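PDB 4AWD: beta-porphyranase, which hydrolyses the sulfated red-seaweed polysaccharide porphyran at its beta-D-galactopyranose-(1->4)-alpha-L-galactopyranose-6-sulfate linkages, releasing mostly a sulfated disaccharide. Local coordinates for residues Ala250-Lys254 / Thr264-Thr269; Ser173-Leu177 / Pro275-Met280; Trp199-Met203 / Tyr231-Ser236; Arg139-Leu144 / Ser236-Thr242. All coordinates share one frame; numbering follows the deposited sequence.

Interaction 1: residues Ala250-Lys254 / Thr264-Thr269; sequences ANTVK and TIKPTT
V253 and I265 face each other as an antiparallel hydrogen-bonded pair at the open end of the beta hairpin made by strands 252-257 and 260-265, within the GH16 beta-sandwich. Backbone bonds set the register. I265 N reaches V253 O at 2.9 Å, and V253 N returns to I265 O at 3.1 Å with the donor tilted 26° from the carbonyl plane. The next pair, K254 with T264, is non-hydrogen-bonded; its side chains lie side by side, T264 OG1 against K254 CG, while that hydroxyl is hydrogen-bonded to Y261 OH.

Past the strand ends the contact turns polar. K266 CA approaches N251 O in a CA-H...O contact of 3.2 Å. One water ties the two segments where the ladder stops: it donates to N251 O and, at 2.6 Å, to P267 O, and accepts from N251 ND2. The same ND2 also bonds D273 O, so ND2 has two partners.

Apolar contacts are fewer. The V253 and I265 side chains share one face of the sheet, where V253 CG2 comes within 4.4 Å of P267 CG and V253 also packs on C245 and W247 of strand 241-249. T252 CG2 meets T264 CG2 at 3.9 Å.

K266 is bent at chi2 (-76°) and chi3 (-92°), which folds its aliphatic chain over N251 O and lays it alongside T252; K266 NZ then donates to T252 OG1 at 2.7 Å, a hydroxyl also bonded to D249 OD1.

Interaction 2: residues Ser173-Leu177 / Pro275-Met280; sequences SSQEL and PFDRPM
A single water is gripped by Q175, R278 and S173, joining segment 173-177 of strand 168-182 to the loop 275-280. It accepts from R278 NH1 at 2.7 Å, in the plane of the guanidinium at its edge, and from Q175 NE2 at 2.9 Å; S173 OG lies 2.6 Å from the water oxygen, and S173 O receives a weak bond. A second water donates to both Q175 OE1 and R278 O, so both ends of the buried Q175 amide are engaged. The amide and guanidinium planes stand 88° apart, and R278 NH2 continues to R156 O on strand 149-163.

Q175 is bent at chi2 (82°), which turns its amide toward the 275-280 loop, with Q175 CG 3.2 Å from P275 O. Q175 CB sits over a face of the F276 ring in a CH-pi contact, 4.1 Å from the centroid, while E176 O and L177 CB come to the ring edge. The extended M280 side chain drives CE to within 3.5 Å of Q175 CB, and M280 SD packs on L177 CB.

E176 points the other way, its OE1 bonded to W210 NE1. Alternation along the strand thus sends Q175 and L177 into the packing and E176 to the substrate side, as expected for the catalytic strand of GH16 enzymes, on which E176 is the probable nucleophile.

Interaction 3: residues Trp199-Met203 / Tyr231-Ser236; sequences WNMQM and YMTDPS
Y231 O receives M203 N in a 2.8 Å hydrogen bond, with the donor tilted from the carbonyl plane. The same oxygen lies 3.1 Å from Q202 CA in a CA-H...O contact. The Y231 ring leads away, to R225 in a cation-pi contact and to Y263. M232 points outward on the exposed side, its side chain running alongside that of Q202.

T233 brings the loops closest together. T233 N bonds M201 O at 2.8 Å, but from 53° above the carbonyl plane and with a bent N-H...O angle of 135°, while its CG2 presses on the peptide between M201 and Q202, 3.4 Å from Q202 N. With Q202 and M232 forming a lone bridge, these bonds pair two irregular loops, one leading into strand 204-213 and the other into strand 241-249 of the GH16 beta-sandwich.

D234 turns its carboxylate away to Y257 OH on strand 252-257. The M201 side chain crosses P235 obliquely, and M201 CE ends 4.0 Å from P235 CG. P235 CA makes a CA-H...O contact with N200 O.

S236 N takes up that same N200 carbonyl at 2.8 Å, this time in the carbonyl plane. Its OG, held between the backbone N and the carbonyl carbon (chi1 56°), lies 3.8 Å from N200 CB, and its side chain also touches T182 of strand 168-182.

Interaction 4: residues Arg139-Leu144 / Ser236-Thr242; sequences RMKASL and SAEDFHT
M140 and H241 form an antiparallel hydrogen-bonded pair between strands 134-141 and 241-249 of the GH16 beta-sandwich. M140 N donates to H241 O at 2.9 Å in the carbonyl plane, and H241 N returns to M140 O at 3.0 Å, tilted from it. Beyond the strand ends, A142 N meets S236 O at 2.9 Å from above the carbonyl plane. CA-H...O contacts from R139 to H241 O and from F240 to M140 O fill in the ladder. On the face that carries M140 and H241, H241 ND1 bonds D258.

Side-chain stacking centres on F240. Its ring is sandwiched between two strand residues: K141 CB sits over its centre, 3.8 Å from the centroid, and on the opposite face the R139 guanidinium stacks with planes 24° apart and centres 4.5 Å apart. R139 CG is anti to the backbone N (chi1 -159°) and the chain bends at chi3 (94°), which brings the guanidinium over F240 CB and the near rim of the ring, an offset stack. R139 NE meanwhile forms a salt bridge with D312, a calcium ligand.

Apolar contacts finish the far end, where A237 CB packs against A142 CB. L144 CD1 lies 3.6 Å from A237 CB.

A cation lying on an aromatic face and paired through NE with the D312 carboxylate probably has its charge well balanced, and these two partners would fix the guanidinium's rotation near the calcium site.

How the interactions relate
Interactions 1 and 2 adjoin one another, through a probable hydrogen bond from F276 N to A250 O and packing of V253 CG1 on L177 CD1; interactions 3 and 4 meet through S236, which both share, and D234 against H241. The two pairs lie apart. Interaction 2 is the buried one, held by waters and side-chain packing without a clear direct hydrogen bond, whereas the others are partly buried and depend on backbone bonds. Interactions 1 and 4 are antiparallel ladders on neighbouring strands 252-257 and 241-249, accompanied respectively by a lysine-threonine bond and an arginine-phenylalanine stack; interaction 3 pairs loops with only a single bridge.

Interaction 1: residues Ala250-Lys254 / Thr264-Thr269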
loop_
_atom_site.group_PDB
_atom_site.type_symbol
_atom_site.label_atom_id
_atom_site.label_comp_id
_atom_site.label_asym_id
_atom_site.label_seq_id
_atom_site.Cartn_x
_atom_site.Cartn_y
_atom_site.Cartn_z
ATOM N N ALA A 250 -6.148 -9.309 15.109
ATOM C CA ALA A 250 -5.751 -10.311 14.143
ATOM C C ALA A 250 -6.886 -10.729 13.226
ATOM O O ALA A 250 -6.635 -11.378 12.214
ATOM C CB ALA A 250 -5.163 -11.502 14.839
ATOM N N ASN A 251 -8.120 -10.353 13.551
ATOM C CA ASN A 251 -9.283 -10.729 12.729
ATOM C C ASN A 251 -10.037 -9.567 12.062
ATOM O O ASN A 251 -11.070 -9.791 11.416
ATOM C CB ASN A 251 -10.277 -11.553 13.547
ATOM C CG ASN A 251 -9.690 -12.855 14.026
ATOM O OD1 ASN A 251 -9.157 -12.928 15.126
ATOM N ND2 ASN A 251 -9.769 -13.892 13.197
ATOM N N THR A 252 -9.539 -8.341 12.209
ATOM C CA THR A 252 -10.378 -7.167 11.935
ATOM C C THR A 252 -9.598 -5.932 11.526
ATOM O O THR A 252 -8.738 -5.452 12.255
ATOM C CB THR A 252 -11.216 -6.818 13.174
ATOM O OG1 THR A 252 -11.654 -8.038 13.782
ATOM C CG2 THR A 252 -12.426 -5.946 12.810
ATOM N N VAL A 253 -9.920 -5.418 10.351
ATOM C CA VAL A 253 -9.325 -4.191 9.846
ATOM C C VAL A 253 -10.462 -3.310 9.346
ATOM O O VAL A 253 -11.405 -3.808 8.743
ATOM C CB VAL A 253 -8.321 -4.468 8.711
ATOM C CG1 VAL A 253 -7.544 -3.220 8.420
ATOM C CG2 VAL A 253 -7.337 -5.582 9.102
ATOM N N LYS A 254 -10.393 -2.010 9.637
ATOM C CA LYS A 254 -11.485 -1.074 9.322
ATOM C C LYS A 254 -10.966 0.137 8.545
ATOM O O LYS A 254 -9.997 0.775 8.955
ATOM C CB LYS A 254 -12.185 -0.608 10.605
ATOM C CG LYS A 254 -12.720 -1.745 11.475
ATOM C CD LYS A 254 -13.608 -1.265 12.650
ATOM C CE LYS A 254 -14.262 -2.465 13.351
ATOM N NZ LYS A 254 -15.085 -2.111 14.579
ATOM N N THR A 264 -15.528 -2.745 6.878
ATOM C CA THR A 264 -14.635 -3.661 7.565
ATOM C C THR A 264 -14.245 -4.818 6.654
ATOM O O THR A 264 -15.032 -5.245 5.793
ATOM C CB THR A 264 -15.346 -4.241 8.789
ATOM O OG1 THR A 264 -15.716 -3.171 9.668
ATOM C CG2 THR A 264 -14.460 -5.204 9.542
ATOM N N ILE A 265 -13.031 -5.329 6.837
ATOM C CA ILE A 265 -12.717 -6.635 6.302
ATOM C C ILE A 265 -12.210 -7.527 7.418
ATOM O O ILE A 265 -11.252 -7.179 8.110
ATOM C CB ILE A 265 -11.697 -6.590 5.133
ATOM C CG1 ILE A 265 -12.219 -5.720 3.981
ATOM C CG2 ILE A 265 -11.382 -8.003 4.656
ATOM C CD1 ILE A 265 -11.253 -5.576 2.811
ATOM N N LYS A 266 -12.867 -8.668 7.604
ATOM C CA LYS A 266 -12.329 -9.721 8.449
ATOM C C LYS A 266 -11.493 -10.620 7.548
ATOM O O LYS A 266 -12.052 -11.315 6.701
ATOM C CB LYS A 266 -13.454 -10.526 9.112
ATOM C CG LYS A 266 -14.595 -9.692 9.738
ATOM C CD LYS A 266 -14.226 -9.034 11.057
ATOM C CE LYS A 266 -14.596 -9.906 12.259
ATOM N NZ LYS A 266 -13.942 -9.412 13.535
ATOM N N PRO A 267 -10.149 -10.596 7.694
ATOM C CA PRO A 267 -9.333 -11.444 6.814
ATOM C C PRO A 267 -9.645 -12.914 7.070
ATOM O O PRO A 267 -10.074 -13.277 8.179
ATOM C CB PRO A 267 -7.889 -11.109 7.219
ATOM C CG PRO A 267 -7.963 -9.809 7.922
ATOM C CD PRO A 267 -9.308 -9.804 8.612
ATOM N N THR A 268 -9.440 -13.736 6.046
ATOM C CA THR A 268 -9.948 -15.105 6.024
ATOM C C THR A 268 -9.274 -16.015 7.059
ATOM O O THR A 268 -8.054 -15.965 7.257
ATOM C CB THR A 268 -9.857 -15.717 4.601
ATOM O OG1 THR A 268 -10.192 -17.110 4.641
ATOM C CG2 THR A 268 -8.474 -15.568 4.049
ATOM N N THR A 269 -10.094 -16.833 7.714
ATOM C CA THR A 269 -9.627 -17.735 8.753
ATOM C C THR A 269 -9.414 -19.146 8.198
ATOM O O THR A 269 -9.321 -20.124 8.968
ATOM C CB THR A 269 -10.602 -17.793 9.929
ATOM O OG1 THR A 269 -11.908 -18.159 9.445
ATOM C CG2 THR A 269 -10.660 -16.457 10.636
HETATM O O HOH W 1 -11.010 -12.650 10.519
#

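Interaction 2: residues Ser173-Leu177 / Pro275-Met280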
loop_
_atom_site.group_PDB
_atom_site.type_symbol
_atom_site.label_atom_id
_atom_site.label_comp_id
_atom_site.label_asym_id
_atom_site.label_seq_id
_atom_site.Cartn_x
_atom_site.Cartn_y
_atom_site.Cartn_z
ATOM N N SER A 173 3.319 -18.884 4.561
ATOM C CA SER A 173 2.278 -17.873 4.614
ATOM C C SER A 173 2.850 -16.478 4.873
ATOM O O SER A 173 3.923 -16.326 5.465
ATOM C CB SER A 173 1.230 -18.229 5.672
ATOM O OG SER A 173 1.781 -18.154 6.980
ATOM N N SER A 174 2.130 -15.472 4.387
ATOM C CA SER A 174 2.401 -14.073 4.700
ATOM C C SER A 174 1.094 -13.297 4.600
ATOM O O SER A 174 0.069 -13.855 4.209
ATOM C CB SER A 174 3.457 -13.480 3.771
ATOM O OG SER A 174 2.996 -13.406 2.434
ATOM N N GLN A 175 1.120 -12.026 4.985
ATOM C CA GLN A 175 -0.076 -11.196 4.934
ATOM C C GLN A 175 0.220 -9.851 4.286
ATOM O O GLN A 175 1.371 -9.429 4.193
ATOM C CB GLN A 175 -0.694 -11.003 6.326
ATOM C CG GLN A 175 -1.114 -12.292 7.026
ATOM C CD GLN A 175 0.059 -12.998 7.712
ATOM O OE1 GLN A 175 0.853 -12.377 8.412
ATOM N NE2 GLN A 175 0.164 -14.304 7.502
ATOM N N GLU A 176 -0.841 -9.184 3.861
ATOM C CA GLU A 176 -0.741 -7.991 3.068
ATOM C C GLU A 176 -2.015 -7.190 3.275
ATOM O O GLU A 176 -3.119 -7.714 3.095
ATOM C CB GLU A 176 -0.589 -8.362 1.585
ATOM C CG GLU A 176 -0.329 -7.192 0.655
ATOM C CD GLU A 176 0.043 -7.645 -0.742
ATOM O OE1 GLU A 176 0.192 -8.869 -0.972
ATOM O OE2 GLU A 176 0.174 -6.784 -1.629
ATOM N N LEU A 177 -1.847 -5.930 3.652
ATOM C CA LEU A 177 -2.962 -5.062 3.986
ATOM C C LEU A 177 -2.921 -3.838 3.083
ATOM O O LEU A 177 -2.043 -2.979 3.205
ATOM C CB LEU A 177 -2.921 -4.685 5.483
ATOM C CG LEU A 177 -3.769 -3.553 6.102
ATOM C CD1 LEU A 177 -5.242 -3.712 5.802
ATOM C CD2 LEU A 177 -3.563 -3.498 7.619
ATOM N N PRO A 275 -5.407 -14.769 11.437
ATOM C CA PRO A 275 -4.591 -14.582 10.223
ATOM C C PRO A 275 -3.680 -13.348 10.223
ATOM O O PRO A 275 -2.611 -13.384 9.591
ATOM C CB PRO A 275 -5.633 -14.480 9.104
ATOM C CG PRO A 275 -6.887 -14.057 9.784
ATOM C CD PRO A 275 -6.850 -14.707 11.133
ATOM N N PHE A 276 -4.082 -12.277 10.907
ATOM C CA PHE A 276 -3.252 -11.063 10.951
ATOM C C PHE A 276 -2.512 -10.850 12.272
ATOM O O PHE A 276 -2.366 -9.720 12.740
ATOM C CB PHE A 276 -4.048 -9.813 10.532
ATOM C CG PHE A 276 -4.127 -9.621 9.035
ATOM C CD1 PHE A 276 -4.193 -10.715 8.175
ATOM C CD2 PHE A 276 -4.154 -8.345 8.488
ATOM C CE1 PHE A 276 -4.264 -10.541 6.799
ATOM C CE2 PHE A 276 -4.221 -8.162 7.112
ATOM C CZ PHE A 276 -4.273 -9.268 6.265
ATOM N N ASP A 277 -2.021 -11.949 12.846
ATOM C CA ASP A 277 -1.281 -11.906 14.105
ATOM C C ASP A 277 0.219 -11.621 13.938
ATOM O O ASP A 277 1.000 -11.836 14.864
ATOM C CB ASP A 277 -1.501 -13.188 14.925
ATOM C CG ASP A 277 -1.047 -14.454 14.198
ATOM O OD1 ASP A 277 -0.380 -14.361 13.132
ATOM O OD2 ASP A 277 -1.387 -15.563 14.704
ATOM N N ARG A 278 0.615 -11.144 12.764
ATOM C CA ARG A 278 2.014 -10.822 12.516
ATOM C C ARG A 278 2.199 -9.364 12.084
ATOM O O ARG A 278 1.440 -8.860 11.244
ATOM C CB ARG A 278 2.593 -11.730 11.441
ATOM C CG ARG A 278 2.909 -13.149 11.862
ATOM C CD ARG A 278 3.487 -13.876 10.648
ATOM N NE ARG A 278 4.613 -13.111 10.109
ATOM C CZ ARG A 278 5.040 -13.152 8.848
ATOM N NH1 ARG A 278 4.447 -13.938 7.946
ATOM N NH2 ARG A 278 6.077 -12.407 8.497
ATOM N N PRO A 279 3.231 -8.692 12.627
ATOM C CA PRO A 279 3.506 -7.301 12.257
ATOM C C PRO A 279 3.973 -7.162 10.792
ATOM O O PRO A 279 4.290 -8.172 10.132
ATOM C CB PRO A 279 4.621 -6.914 13.223
ATOM C CG PRO A 279 5.374 -8.219 13.444
ATOM C CD PRO A 279 4.287 -9.256 13.501
ATOM N N MET A 280 4.011 -5.922 10.297
ATOM C CA MET A 280 4.323 -5.644 8.892
ATOM C C MET A 280 5.238 -4.444 8.717
ATOM O O MET A 280 5.444 -3.644 9.651
ATOM C CB MET A 280 3.035 -5.370 8.103
ATOM C CG MET A 280 2.121 -6.563 7.909
ATOM S SD MET A 280 0.583 -6.113 7.061
ATOM C CE MET A 280 -0.304 -7.653 7.243
HETATM O O HOH W 2 2.497 -15.867 8.101
HETATM O O HOH W 3 -0.296 -10.245 10.074
#

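Interaction 3: residues Trp199-Met203 / Tyr231-Ser236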
loop_
_atom_site.group_PDB
_atom_site.type_symbol
_atom_site.label_atom_id
_atom_site.label_comp_id
_atom_site.label_asym_id
_atom_site.label_seq_id
_atom_site.Cartn_x
_atom_site.Cartn_y
_atom_site.Cartn_z
ATOM N N TRP A 199 -12.805 2.882 -10.932
ATOM C CA TRP A 199 -11.814 2.453 -9.953
ATOM C C TRP A 199 -11.068 3.623 -9.284
ATOM O O TRP A 199 -10.665 3.515 -8.133
ATOM C CB TRP A 199 -10.823 1.512 -10.609
ATOM C CG TRP A 199 -10.187 0.526 -9.693
ATOM C CD1 TRP A 199 -10.807 -0.491 -9.015
ATOM C CD2 TRP A 199 -8.794 0.422 -9.388
ATOM N NE1 TRP A 199 -9.883 -1.220 -8.304
ATOM C CE2 TRP A 199 -8.641 -0.677 -8.510
ATOM C CE3 TRP A 199 -7.657 1.152 -9.772
ATOM C CZ2 TRP A 199 -7.394 -1.064 -8.001
ATOM C CZ3 TRP A 199 -6.405 0.764 -9.265
ATOM C CH2 TRP A 199 -6.290 -0.335 -8.392
ATOM N N ASN A 200 -10.898 4.724 -10.022
ATOM C CA ASN A 200 -10.353 5.960 -9.479
ATOM C C ASN A 200 -11.282 6.717 -8.517
ATOM O O ASN A 200 -10.884 7.772 -7.980
ATOM C CB ASN A 200 -9.890 6.893 -10.608
ATOM C CG ASN A 200 -11.048 7.516 -11.383
ATOM O OD1 ASN A 200 -12.003 6.833 -11.765
ATOM N ND2 ASN A 200 -10.950 8.830 -11.628
ATOM N N MET A 201 -12.496 6.185 -8.309
ATOM C CA MET A 201 -13.503 6.788 -7.414
ATOM C C MET A 201 -14.074 5.804 -6.400
ATOM O O MET A 201 -15.216 5.964 -5.952
ATOM C CB MET A 201 -14.674 7.396 -8.203
ATOM C CG MET A 201 -14.273 8.531 -9.109
ATOM S SD MET A 201 -15.632 9.213 -10.065
ATOM C CE MET A 201 -14.736 9.495 -11.582
ATOM N N GLN A 202 -13.298 4.789 -6.047
ATOM C CA GLN A 202 -13.771 3.777 -5.119
ATOM C C GLN A 202 -12.693 3.529 -4.072
ATOM O O GLN A 202 -11.501 3.608 -4.370
ATOM C CB GLN A 202 -14.177 2.462 -5.843
ATOM C CG GLN A 202 -15.246 2.589 -6.987
ATOM C CD GLN A 202 -16.688 2.869 -6.498
ATOM O OE1 GLN A 202 -16.964 2.781 -5.301
ATOM N NE2 GLN A 202 -17.610 3.203 -7.433
ATOM N N MET A 203 -13.118 3.251 -2.841
ATOM C CA MET A 203 -12.194 2.919 -1.753
ATOM C C MET A 203 -11.802 1.468 -1.946
ATOM O O MET A 203 -12.388 0.560 -1.344
ATOM C CB MET A 203 -12.880 3.130 -0.393
ATOM C CG MET A 203 -11.999 3.004 0.852
ATOM S SD MET A 203 -10.766 4.315 0.968
ATOM C CE MET A 203 -9.781 3.751 2.353
ATOM N N TYR A 231 -18.363 2.480 -0.509
ATOM C CA TYR A 231 -17.162 2.292 -1.328
ATOM C C TYR A 231 -16.841 3.588 -2.088
ATOM O O TYR A 231 -15.838 3.659 -2.807
ATOM C CB TYR A 231 -17.386 1.198 -2.380
ATOM C CG TYR A 231 -17.847 -0.149 -1.863
ATOM C CD1 TYR A 231 -17.528 -0.578 -0.573
ATOM C CD2 TYR A 231 -18.580 -1.015 -2.687
ATOM C CE1 TYR A 231 -17.945 -1.830 -0.104
ATOM C CE2 TYR A 231 -18.999 -2.269 -2.234
ATOM C CZ TYR A 231 -18.674 -2.672 -0.941
ATOM O OH TYR A 231 -19.077 -3.901 -0.473
ATOM N N MET A 232 -17.693 4.601 -1.933
ATOM C CA MET A 232 -17.686 5.767 -2.828
ATOM C C MET A 232 -16.619 6.791 -2.475
ATOM O O MET A 232 -16.494 7.228 -1.332
ATOM C CB MET A 232 -19.063 6.452 -2.864
ATOM C CG MET A 232 -20.228 5.548 -3.309
ATOM S SD MET A 232 -20.128 5.038 -5.041
ATOM C CE MET A 232 -20.732 6.521 -5.880
ATOM N N THR A 233 -15.883 7.209 -3.486
ATOM C CA THR A 233 -14.717 8.036 -3.276
ATOM C C THR A 233 -14.618 9.110 -4.364
ATOM O O THR A 233 -15.328 9.053 -5.356
ATOM C CB THR A 233 -13.493 7.088 -3.113
ATOM O OG1 THR A 233 -13.075 7.088 -1.732
ATOM C CG2 THR A 233 -12.358 7.400 -4.040
ATOM N N ASP A 234 -13.790 10.124 -4.156
ATOM C CA ASP A 234 -13.634 11.185 -5.147
ATOM C C ASP A 234 -12.513 10.824 -6.118
ATOM O O ASP A 234 -11.639 10.036 -5.765
ATOM C CB ASP A 234 -13.323 12.507 -4.450
ATOM C CG ASP A 234 -14.377 12.890 -3.446
ATOM O OD1 ASP A 234 -15.504 13.238 -3.863
ATOM O OD2 ASP A 234 -14.080 12.843 -2.239
ATOM N N PRO A 235 -12.526 11.406 -7.343
ATOM C CA PRO A 235 -11.480 11.068 -8.330
ATOM C C PRO A 235 -10.073 11.214 -7.718
ATOM O O PRO A 235 -9.699 12.303 -7.267
ATOM C CB PRO A 235 -11.730 12.067 -9.467
ATOM C CG PRO A 235 -13.175 12.436 -9.344
ATOM C CD PRO A 235 -13.460 12.428 -7.865
ATOM N N SER A 236 -9.324 10.116 -7.669
ATOM C CA SER A 236 -8.118 10.056 -6.840
ATOM C C SER A 236 -7.010 11.030 -7.266
ATOM O O SER A 236 -6.232 11.483 -6.439
ATOM C CB SER A 236 -7.590 8.625 -6.755
ATOM O OG SER A 236 -7.354 8.108 -8.047
#

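Interaction 4: residues Arg139-Leu144 / Ser236-Thr242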
loop_
_atom_site.group_PDB
_atom_site.type_symbol
_atom_site.label_atom_id
_atom_site.label_comp_id
_atom_site.label_asym_id
_atom_site.label_seq_id
_atom_site.Cartn_x
_atom_site.Cartn_y
_atom_site.Cartn_z
ATOM N N ARG A 139 -2.339 10.984 3.435
ATOM C CA ARG A 139 -2.979 11.977 2.567
ATOM C C ARG A 139 -2.265 11.905 1.212
ATOM O O ARG A 139 -1.097 12.286 1.086
ATOM C CB ARG A 139 -2.904 13.394 3.158
ATOM C CG ARG A 139 -3.951 14.350 2.577
ATOM C CD ARG A 139 -4.181 15.625 3.418
ATOM N NE ARG A 139 -3.350 16.706 2.911
ATOM C CZ ARG A 139 -3.756 17.684 2.108
ATOM N NH1 ARG A 139 -5.022 17.788 1.732
ATOM N NH2 ARG A 139 -2.878 18.583 1.697
ATOM N N MET A 140 -2.983 11.404 0.208
ATOM C CA MET A 140 -2.409 11.083 -1.088
ATOM C C MET A 140 -3.181 11.767 -2.212
ATOM O O MET A 140 -4.414 11.877 -2.175
ATOM C CB MET A 140 -2.425 9.552 -1.325
ATOM C CG MET A 140 -1.757 9.105 -2.625
ATOM S SD MET A 140 -1.927 7.331 -2.845
ATOM C CE MET A 140 -3.677 7.241 -3.301
ATOM N N LYS A 141 -2.453 12.218 -3.219
ATOM C CA LYS A 141 -3.094 12.599 -4.471
ATOM C C LYS A 141 -2.502 11.694 -5.532
ATOM O O LYS A 141 -1.276 11.585 -5.627
ATOM C CB LYS A 141 -2.861 14.091 -4.787
ATOM C CG LYS A 141 -3.473 14.530 -6.142
ATOM C CD LYS A 141 -3.653 16.050 -6.284
ATOM C CE LYS A 141 -2.372 16.746 -6.709
ATOM N NZ LYS A 141 -2.682 17.855 -7.660
ATOM N N ALA A 142 -3.357 11.011 -6.291
ATOM C CA ALA A 142 -2.869 10.048 -7.313
ATOM C C ALA A 142 -2.275 10.757 -8.514
ATOM O O ALA A 142 -2.674 11.871 -8.832
ATOM C CB ALA A 142 -3.980 9.086 -7.768
ATOM N N SER A 143 -1.316 10.102 -9.170
ATOM C CA SER A 143 -0.796 10.578 -10.451
ATOM C C SER A 143 -1.914 10.493 -11.482
ATOM O O SER A 143 -2.751 9.584 -11.393
ATOM C CB SER A 143 0.391 9.729 -10.897
ATOM O OG SER A 143 -0.009 8.385 -11.116
ATOM N N LEU A 144 -1.951 11.446 -12.422
ATOM C CA LEU A 144 -2.890 11.413 -13.551
ATOM C C LEU A 144 -2.301 10.507 -14.631
ATOM O O LEU A 144 -1.783 10.952 -15.658
ATOM C CB LEU A 144 -3.197 12.817 -14.083
ATOM C CG LEU A 144 -4.501 12.977 -14.904
ATOM C CD1 LEU A 144 -5.730 12.734 -14.066
ATOM C CD2 LEU A 144 -4.608 14.351 -15.566
ATOM N N SER A 236 -9.324 10.116 -7.669
ATOM C CA SER A 236 -8.118 10.056 -6.840
ATOM C C SER A 236 -7.010 11.030 -7.266
ATOM O O SER A 236 -6.232 11.483 -6.439
ATOM C CB SER A 236 -7.590 8.625 -6.755
ATOM O OG SER A 236 -7.354 8.108 -8.047
ATOM N N ALA A 237 -6.974 11.374 -8.550
ATOM C CA ALA A 237 -5.948 12.275 -9.096
ATOM C C ALA A 237 -6.272 13.767 -8.987
ATOM O O ALA A 237 -5.403 14.610 -9.207
ATOM C CB ALA A 237 -5.651 11.915 -10.535
ATOM N N GLU A 238 -7.512 14.099 -8.651
ATOM C CA GLU A 238 -7.923 15.509 -8.635
ATOM C C GLU A 238 -7.572 16.228 -7.338
ATOM O O GLU A 238 -7.492 17.461 -7.308
ATOM C CB GLU A 238 -9.424 15.671 -8.923
ATOM C CG GLU A 238 -9.929 15.091 -10.264
ATOM C CD GLU A 238 -9.041 15.394 -11.486
ATOM O OE1 GLU A 238 -8.261 16.377 -11.481
ATOM O OE2 GLU A 238 -9.129 14.622 -12.475
ATOM N N ASP A 239 -7.379 15.474 -6.264
ATOM C CA ASP A 239 -7.132 16.110 -4.985
ATOM C C ASP A 239 -6.558 15.159 -3.953
ATOM O O ASP A 239 -6.539 13.935 -4.136
ATOM C CB ASP A 239 -8.424 16.749 -4.451
ATOM C CG ASP A 239 -8.171 18.043 -3.693
ATOM O OD1 ASP A 239 -6.997 18.372 -3.380
ATOM O OD2 ASP A 239 -9.169 18.733 -3.403
ATOM N N PHE A 240 -6.078 15.750 -2.870
ATOM C CA PHE A 240 -5.542 14.997 -1.762
ATOM C C PHE A 240 -6.707 14.472 -0.976
ATOM O O PHE A 240 -7.678 15.185 -0.732
ATOM C CB PHE A 240 -4.697 15.888 -0.860
ATOM C CG PHE A 240 -3.307 16.105 -1.359
ATOM C CD1 PHE A 240 -2.296 15.187 -1.054
ATOM C CD2 PHE A 240 -2.999 17.234 -2.122
ATOM C CE1 PHE A 240 -1.008 15.380 -1.506
ATOM C CE2 PHE A 240 -1.725 17.439 -2.592
ATOM C CZ PHE A 240 -0.715 16.510 -2.292
ATOM N N HIS A 241 -6.613 13.211 -0.596
ATOM C CA HIS A 241 -7.592 12.629 0.287
ATOM C C HIS A 241 -6.889 11.744 1.288
ATOM O O HIS A 241 -5.732 11.360 1.122
ATOM C CB HIS A 241 -8.658 11.839 -0.491
ATOM C CG HIS A 241 -9.493 12.685 -1.400
ATOM N ND1 HIS A 241 -10.572 13.417 -0.954
ATOM C CD2 HIS A 241 -9.412 12.910 -2.735
ATOM C CE1 HIS A 241 -11.113 14.064 -1.973
ATOM N NE2 HIS A 241 -10.426 13.775 -3.065
ATOM N N THR A 242 -7.631 11.395 2.311
ATOM C CA THR A 242 -7.116 10.671 3.439
ATOM C C THR A 242 -7.558 9.209 3.288
ATOM O O THR A 242 -8.734 8.932 3.039
ATOM C CB THR A 242 -7.622 11.410 4.730
ATOM O OG1 THR A 242 -6.593 12.296 5.194
ATOM C CG2 THR A 242 -8.014 10.493 5.814
HETATM O O HOH W 4 -6.611 10.698 -3.538
#